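Local coordinates for Cg9734-pa (PDB 2BK9), which binds heme with bis-histidyl iron coordination as an insect haemoglobin of the globin family and probably serves as an oxygen carrier, at residues 1-5 with 130-134. The protein carries 1 engineered substitution. Residues are numbered along the deposited sequence; the frame is centred on the assembly and turned at random.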
loop_
_atom_site.group_PDB
_atom_site.type_symbol
_atom_site.label_atom_id
_atom_site.label_comp_id
_atom_site.label_asym_id
_atom_site.label_seq_id
_atom_site.Cartn_x
_atom_site.Cartn_y
_atom_site.Cartn_z
ATOM N N MET A 1 1.038 4.310 18.939
ATOM C CA MET A 1 1.634 2.995 18.720
ATOM C C MET A 1 2.814 2.881 19.657
ATOM O O MET A 1 3.698 3.756 19.662
ATOM C CB MET A 1 2.075 2.883 17.286
ATOM C CG MET A 1 2.660 1.569 16.998
ATOM S SD MET A 1 2.877 1.229 15.280
ATOM C CE MET A 1 1.231 0.818 14.796
ATOM N N ASN A 2 2.810 1.840 20.480
ATOM C CA ASN A 2 3.823 1.712 21.512
ATOM C C ASN A 2 5.106 1.165 20.919
ATOM O O ASN A 2 5.196 0.802 19.710
ATOM C CB ASN A 2 3.337 0.896 22.731
ATOM C CG ASN A 2 3.047 -0.564 22.425
ATOM O OD1 ASN A 2 2.047 -1.092 22.898
ATOM N ND2 ASN A 2 3.899 -1.223 21.702
ATOM N N SER A 3 6.140 1.158 21.752
ATOM C CA SER A 3 7.447 0.854 21.222
ATOM C C SER A 3 7.520 -0.603 20.745
ATOM O O SER A 3 8.216 -0.888 19.744
ATOM C CB SER A 3 8.526 1.213 22.263
ATOM O OG SER A 3 8.607 2.628 22.441
ATOM N N ASP A 4 6.816 -1.509 21.423
ATOM C CA ASP A 4 6.748 -2.896 20.987
ATOM C C ASP A 4 6.124 -2.990 19.586
ATOM O O ASP A 4 6.573 -3.757 18.762
ATOM C CB ASP A 4 5.989 -3.787 21.994
ATOM C CG ASP A 4 6.731 -3.973 23.298
ATOM O OD1 ASP A 4 7.943 -4.166 23.291
ATOM O OD2 ASP A 4 6.147 -3.932 24.391
ATOM N N GLU A 5 5.088 -2.224 19.332
ATOM C CA GLU A 5 4.372 -2.281 18.082
ATOM C C GLU A 5 5.257 -1.769 16.932
ATOM O O GLU A 5 5.264 -2.334 15.837
ATOM C CB GLU A 5 3.085 -1.512 18.202
ATOM C CG GLU A 5 2.050 -2.222 19.057
ATOM C CD GLU A 5 0.844 -1.355 19.389
ATOM O OE1 GLU A 5 0.948 -0.131 19.546
ATOM O OE2 GLU A 5 -0.251 -1.899 19.480
ATOM N N THR A 130 -1.713 -4.913 14.512
ATOM C CA THR A 130 -0.754 -3.820 14.612
ATOM C C THR A 130 -0.507 -3.219 13.222
ATOM O O THR A 130 -0.486 -2.017 13.064
ATOM C CB THR A 130 0.544 -4.327 15.243
ATOM O OG1 THR A 130 0.235 -4.815 16.562
ATOM C CG2 THR A 130 1.588 -3.263 15.333
ATOM N N TRP A 131 -0.315 -4.094 12.236
ATOM C CA TRP A 131 -0.177 -3.643 10.861
ATOM C C TRP A 131 -1.418 -2.876 10.391
ATOM O O TRP A 131 -1.305 -1.849 9.721
ATOM C CB TRP A 131 0.120 -4.808 9.925
ATOM C CG TRP A 131 1.561 -5.132 9.835
ATOM C CD1 TRP A 131 2.254 -6.013 10.600
ATOM C CD2 TRP A 131 2.514 -4.512 8.996
ATOM N NE1 TRP A 131 3.585 -6.015 10.248
ATOM C CE2 TRP A 131 3.767 -5.111 9.259
ATOM C CE3 TRP A 131 2.431 -3.516 8.024
ATOM C CZ2 TRP A 131 4.897 -4.747 8.581
ATOM C CZ3 TRP A 131 3.563 -3.158 7.349
ATOM C CH2 TRP A 131 4.778 -3.790 7.620
ATOM N N ALA A 132 -2.607 -3.379 10.703
ATOM C CA ALA A 132 -3.821 -2.699 10.300
ATOM C C ALA A 132 -3.912 -1.319 10.936
ATOM O O ALA A 132 -4.467 -0.410 10.307
ATOM C CB ALA A 132 -5.034 -3.510 10.618
ATOM N N LYS A 133 -3.391 -1.146 12.147
ATOM C CA LYS A 133 -3.356 0.186 12.754
ATOM C C LYS A 133 -2.484 1.156 11.955
ATOM O O LYS A 133 -2.870 2.321 11.762
ATOM C CB LYS A 133 -2.837 0.045 14.161
ATOM C CG LYS A 133 -2.853 1.262 14.997
ATOM C CD LYS A 133 -2.667 0.977 16.477
ATOM C CE LYS A 133 -2.168 -0.353 16.903
ATOM N NZ LYS A 133 -3.164 -1.259 17.541
ATOM N N LEU A 134 -1.334 0.702 11.485
ATOM C CA LEU A 134 -0.494 1.526 10.651
ATOM C C LEU A 134 -1.200 1.875 9.349
ATOM O O LEU A 134 -1.239 3.020 8.926
ATOM C CB LEU A 134 0.835 0.832 10.325
ATOM C CG LEU A 134 1.722 1.546 9.300
ATOM C CD1 LEU A 134 2.150 2.903 9.796
ATOM C CD2 LEU A 134 2.919 0.680 8.976
#
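Three residues, Met1, Glu5 and Thr130, account for most of the 230 Å² buried where the N-terminus meets helix 125-143. Met1 precedes helix 3-17; with chi1 and chi2 both t its side chain reaches out as far as SD, and chi3 near -78° (m) turns the methyl CE out of that line, against the helix, even though the CA atoms of Met1 and Lys133 are 8.3 Å apart. There Met1 CE lies 3.7 Å from Thr130 O, 4.1 Å from Lys133 CG and 4.5 Å from Leu134 CB, so the methyl group rests against one turn of the helix. That turn is closed by the backbone hydrogen bond from Leu134 N to Thr130 O, 3.3 Å long.

Glu5 approaches more directly, its CA being 6.4 Å from that of Thr130. Glu5 CB packs at 3.7 Å on Thr130 CG2, an apolar contact made by the root of a charged side chain. Further out, the carboxylate serves both segments: Glu5 OE1 accepts a 2.9 Å hydrogen bond from Asn2 N, with an angle of 159° at the hydrogen, while Glu5 OE2 forms a salt bridge with Lys133 NZ at 3.6 Å. The bond back to Asn2, the N-cap residue, is the reciprocal half expected of a capping box.

The contact thus joins the beginning of the first globin helix to the last helix, away from the heme and magnesium sites. Farther along helix 3-17, Ile9 touches Thr130, Trp131 and Leu134, and Thr12 OG1 is hydrogen-bonded to Trp131 NE1; Trp131 also packs on Leu114 and Leu117 of helix 103-120 and, with Leu134, on Ile73 of helix 56-75.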